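Local coordinates for TATA-box-binding protein (Sulfolobus acidocaldarius, PDB 1MP9) that probably binds the TATA box of archaeal promoters as a general factor and so helps RNA polymerase to start transcription, at residues A[30-41]-A[44-53]. Sequence-based numbering, arbitrary orientation.
Sequences LYAMERSVPNVE and PDQFPGLIFR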
loop_
_atom_site.group_PDB
_atom_site.type_symbol
_atom_site.label_atom_id
_atom_site.label_comp_id
_atom_site.label_asym_id
_atom_site.label_seq_id
_atom_site.Cartn_x
_atom_site.Cartn_y
_atom_site.Cartn_z
ATOM N N LEU A 30 -24.110 26.114 1.514
ATOM C CA LEU A 30 -24.473 24.841 2.153
ATOM C C LEU A 30 -25.488 24.980 3.275
ATOM O O LEU A 30 -26.297 24.073 3.513
ATOM C CB LEU A 30 -23.186 24.115 2.628
ATOM C CG LEU A 30 -22.223 23.866 1.463
ATOM C CD1 LEU A 30 -20.967 23.165 1.988
ATOM C CD2 LEU A 30 -22.875 23.001 0.362
ATOM N N TYR A 31 -25.472 26.116 3.979
ATOM C CA TYR A 31 -26.472 26.310 5.031
ATOM C C TYR A 31 -27.846 26.307 4.368
ATOM O O TYR A 31 -28.806 25.654 4.821
ATOM C CB TYR A 31 -26.267 27.649 5.756
ATOM C CG TYR A 31 -24.986 27.752 6.572
ATOM C CD1 TYR A 31 -23.887 28.434 6.078
ATOM C CD2 TYR A 31 -24.893 27.180 7.859
ATOM C CE1 TYR A 31 -22.712 28.553 6.833
ATOM C CE2 TYR A 31 -23.722 27.303 8.628
ATOM C CZ TYR A 31 -22.649 27.990 8.101
ATOM O OH TYR A 31 -21.515 28.165 8.832
ATOM N N ALA A 32 -27.939 27.060 3.284
ATOM C CA ALA A 32 -29.200 27.160 2.541
ATOM C C ALA A 32 -29.597 25.800 1.984
ATOM O O ALA A 32 -30.761 25.406 2.067
ATOM C CB ALA A 32 -29.060 28.199 1.383
ATOM N N MET A 33 -28.623 25.059 1.459
ATOM C CA MET A 33 -28.930 23.755 0.882
ATOM C C MET A 33 -29.420 22.770 1.930
ATOM O O MET A 33 -30.382 22.046 1.695
ATOM C CB MET A 33 -27.708 23.186 0.143
ATOM C CG MET A 33 -27.988 21.880 -0.565
ATOM S SD MET A 33 -26.531 21.258 -1.412
ATOM C CE MET A 33 -26.434 22.250 -2.877
ATOM N N GLU A 34 -28.777 22.750 3.097
ATOM C CA GLU A 34 -29.189 21.842 4.173
ATOM C C GLU A 34 -30.639 22.108 4.561
ATOM O O GLU A 34 -31.418 21.172 4.782
ATOM C CB GLU A 34 -28.299 22.042 5.393
ATOM C CG GLU A 34 -28.511 21.052 6.518
ATOM C CD GLU A 34 -29.710 21.367 7.386
ATOM O OE1 GLU A 34 -29.951 22.563 7.684
ATOM O OE2 GLU A 34 -30.410 20.410 7.791
ATOM N N ARG A 35 -31.002 23.385 4.658
ATOM C CA ARG A 35 -32.374 23.744 5.018
ATOM C C ARG A 35 -33.340 23.404 3.885
ATOM O O ARG A 35 -34.459 22.961 4.137
ATOM C CB ARG A 35 -32.490 25.248 5.365
ATOM C CG ARG A 35 -31.716 25.686 6.621
ATOM C CD ARG A 35 -31.954 27.176 6.959
ATOM N NE ARG A 35 -33.358 27.422 7.270
ATOM C CZ ARG A 35 -33.902 27.208 8.463
ATOM N NH1 ARG A 35 -33.158 26.757 9.468
ATOM N NH2 ARG A 35 -35.204 27.406 8.645
ATOM N N SER A 36 -32.911 23.600 2.641
ATOM C CA SER A 36 -33.783 23.317 1.509
ATOM C C SER A 36 -33.990 21.843 1.209
ATOM O O SER A 36 -35.114 21.410 0.945
ATOM C CB SER A 36 -33.268 24.002 0.248
ATOM O OG SER A 36 -33.487 25.390 0.336
ATOM N N VAL A 37 -32.910 21.074 1.235
ATOM C CA VAL A 37 -32.979 19.647 0.944
ATOM C C VAL A 37 -33.223 18.859 2.222
ATOM O O VAL A 37 -32.511 18.996 3.207
ATOM C CB VAL A 37 -31.663 19.137 0.298
ATOM C CG1 VAL A 37 -31.790 17.674 -0.083
ATOM C CG2 VAL A 37 -31.314 19.990 -0.915
ATOM N N PRO A 38 -34.242 18.008 2.216
ATOM C CA PRO A 38 -34.536 17.218 3.404
ATOM C C PRO A 38 -33.511 16.133 3.703
ATOM O O PRO A 38 -32.856 15.589 2.803
ATOM C CB PRO A 38 -35.909 16.634 3.089
ATOM C CG PRO A 38 -35.849 16.412 1.634
ATOM C CD PRO A 38 -35.146 17.661 1.102
ATOM N N ASN A 39 -33.379 15.846 4.989
ATOM C CA ASN A 39 -32.506 14.801 5.484
ATOM C C ASN A 39 -31.048 14.772 5.026
ATOM O O ASN A 39 -30.520 13.702 4.716
ATOM C CB ASN A 39 -33.166 13.444 5.207
ATOM C CG ASN A 39 -34.583 13.357 5.787
ATOM O OD1 ASN A 39 -34.785 13.401 7.016
ATOM N ND2 ASN A 39 -35.568 13.254 4.907
ATOM N N VAL A 40 -30.401 15.928 4.963
ATOM C CA VAL A 40 -28.989 15.959 4.613
ATOM C C VAL A 40 -28.293 16.519 5.841
ATOM O O VAL A 40 -28.933 17.048 6.748
ATOM C CB VAL A 40 -28.676 16.859 3.383
ATOM C CG1 VAL A 40 -29.297 16.248 2.119
ATOM C CG2 VAL A 40 -29.162 18.308 3.624
ATOM N N GLU A 41 -26.979 16.423 5.883
ATOM C CA GLU A 41 -26.275 16.921 7.038
ATOM C C GLU A 41 -25.203 17.940 6.689
ATOM O O GLU A 41 -24.438 17.754 5.724
ATOM C CB GLU A 41 -25.650 15.745 7.770
ATOM C CG GLU A 41 -25.039 16.110 9.093
ATOM C CD GLU A 41 -24.743 14.880 9.925
ATOM O OE1 GLU A 41 -23.934 14.030 9.526
ATOM O OE2 GLU A 41 -25.411 14.767 11.089
ATOM N N PRO A 44 -20.396 22.601 9.571
ATOM C CA PRO A 44 -19.032 22.992 9.241
ATOM C C PRO A 44 -18.053 22.912 10.396
ATOM O O PRO A 44 -16.854 22.992 10.178
ATOM C CB PRO A 44 -19.206 24.400 8.638
ATOM C CG PRO A 44 -20.390 24.946 9.422
ATOM C CD PRO A 44 -21.320 23.759 9.548
ATOM N N ASP A 45 -18.535 22.734 11.622
ATOM C CA ASP A 45 -17.581 22.585 12.731
ATOM C C ASP A 45 -17.007 21.158 12.745
ATOM O O ASP A 45 -15.987 20.903 13.378
ATOM C CB ASP A 45 -18.228 22.848 14.092
ATOM C CG ASP A 45 -18.556 24.309 14.314
ATOM O OD1 ASP A 45 -17.756 25.192 13.888
ATOM O OD2 ASP A 45 -19.615 24.569 14.937
ATOM N N GLN A 46 -17.661 20.236 12.044
ATOM C CA GLN A 46 -17.211 18.846 11.998
ATOM C C GLN A 46 -16.633 18.408 10.653
ATOM O O GLN A 46 -15.682 17.640 10.606
ATOM C CB GLN A 46 -18.362 17.920 12.354
ATOM C CG GLN A 46 -18.714 17.886 13.826
ATOM C CD GLN A 46 -19.758 16.819 14.111
ATOM O OE1 GLN A 46 -20.889 16.886 13.611
ATOM N NE2 GLN A 46 -19.382 15.816 14.904
ATOM N N PHE A 47 -17.234 18.877 9.561
ATOM C CA PHE A 47 -16.787 18.530 8.223
ATOM C C PHE A 47 -17.199 19.659 7.292
ATOM O O PHE A 47 -18.325 20.129 7.370
ATOM C CB PHE A 47 -17.427 17.217 7.786
ATOM C CG PHE A 47 -16.878 16.688 6.492
ATOM C CD1 PHE A 47 -15.595 16.158 6.438
ATOM C CD2 PHE A 47 -17.631 16.745 5.327
ATOM C CE1 PHE A 47 -15.063 15.689 5.238
ATOM C CE2 PHE A 47 -17.114 16.280 4.127
ATOM C CZ PHE A 47 -15.820 15.749 4.086
ATOM N N PRO A 48 -16.294 20.098 6.388
ATOM C CA PRO A 48 -16.565 21.201 5.444
ATOM C C PRO A 48 -17.639 21.002 4.406
ATOM O O PRO A 48 -18.143 21.988 3.840
ATOM C CB PRO A 48 -15.215 21.484 4.805
ATOM C CG PRO A 48 -14.495 20.154 4.883
ATOM C CD PRO A 48 -14.979 19.469 6.141
ATOM N N GLY A 49 -18.015 19.751 4.159
ATOM C CA GLY A 49 -19.034 19.510 3.154
ATOM C C GLY A 49 -20.386 19.079 3.665
ATOM O O GLY A 49 -20.506 18.587 4.787
ATOM N N LEU A 50 -21.407 19.287 2.828
ATOM C CA LEU A 50 -22.765 18.864 3.115
ATOM C C LEU A 50 -22.787 17.382 2.700
ATOM O O LEU A 50 -22.314 17.011 1.605
ATOM C CB LEU A 50 -23.792 19.660 2.265
ATOM C CG LEU A 50 -25.267 19.354 2.546
ATOM C CD1 LEU A 50 -26.093 20.644 2.357
ATOM C CD2 LEU A 50 -25.767 18.222 1.631
ATOM N N ILE A 51 -23.356 16.544 3.561
ATOM C CA ILE A 51 -23.417 15.102 3.316
ATOM C C ILE A 51 -24.800 14.695 2.841
ATOM O O ILE A 51 -25.793 14.846 3.568
ATOM C CB ILE A 51 -23.053 14.343 4.602
ATOM C CG1 ILE A 51 -21.676 14.810 5.049
ATOM C CG2 ILE A 51 -23.121 12.793 4.365
ATOM C CD1 ILE A 51 -21.264 14.409 6.471
ATOM N N PHE A 52 -24.856 14.194 1.612
ATOM C CA PHE A 52 -26.099 13.788 0.973
ATOM C C PHE A 52 -26.030 12.275 0.813
ATOM O O PHE A 52 -25.188 11.769 0.102
ATOM C CB PHE A 52 -26.183 14.479 -0.387
ATOM C CG PHE A 52 -27.446 14.202 -1.147
ATOM C CD1 PHE A 52 -28.365 15.219 -1.384
ATOM C CD2 PHE A 52 -27.725 12.918 -1.627
ATOM C CE1 PHE A 52 -29.538 14.967 -2.085
ATOM C CE2 PHE A 52 -28.903 12.658 -2.333
ATOM C CZ PHE A 52 -29.806 13.679 -2.560
ATOM N N ARG A 53 -26.910 11.544 1.483
ATOM C CA ARG A 53 -26.877 10.088 1.396
ATOM C C ARG A 53 -28.039 9.537 0.606
ATOM O O ARG A 53 -29.181 9.967 0.774
ATOM C CB ARG A 53 -26.890 9.459 2.798
ATOM C CG ARG A 53 -25.683 9.790 3.657
ATOM C CD ARG A 53 -25.804 9.177 5.052
ATOM N NE ARG A 53 -24.543 9.238 5.790
ATOM C CZ ARG A 53 -24.208 10.198 6.651
ATOM N NH1 ARG A 53 -25.041 11.202 6.903
ATOM N NH2 ARG A 53 -23.032 10.150 7.262
HETATM O O HOH W 1 -29.306 12.968 1.560
#
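Leu-50, on an edge strand of the saddle-shaped TBP fold, packs against Leu-30 and Met-33 of the short helix 30-36 and against Val-40, all within the first repeat. Its CG stands anti to the backbone N (chi1 -177°); from there the two methyls part. CD1 meets the helix, 3.5 Å from Glu-34 N and also near Leu-30 O, two atoms joined by a hydrogen bond within the helix. The extended start of the Met-33 chain passes this same methyl, with CG 3.7 Å from Leu-50 CD1. CD2 turns to Val-40 instead, 3.7 Å from its CB. An alanine in place of Leu-50 would probably open a gap between the helix and Val-40 and leave Met-33 without this apolar partner. Leu-30 reaches the residues before Leu-50, its CD1 3.6 Å from Pro-48 O. Further along, Val-40 CG1 lies obliquely against the Phe-52 ring, 3.8 Å from CD1, while Val-37 reaches CE1 at about a right angle to that side chain. Ile-87, Thr-90 and Leu-91 of helix 77-93 also touch Phe-52, so this ring joins the turn after helix 30-36 to the long helix. At the loop end, the Tyr-31 hydroxyl lies against Pro-44 CG; Pro-48 packs on Leu-127 of the second subunit. Ile-51 CG2 sits over the centre of one face of the Arg-53 guanidinium. Glu-41 OE1 lies off its edge, 4.0 Å from Arg-53 NH1, beyond salt-bridge distance. The backbones are tied by one antiparallel hydrogen-bonded pair: Glu-41 N gives to Ile-51 O, and Ile-51 N returns a nearly straight bond of 2.7 Å to Glu-41 O (172°).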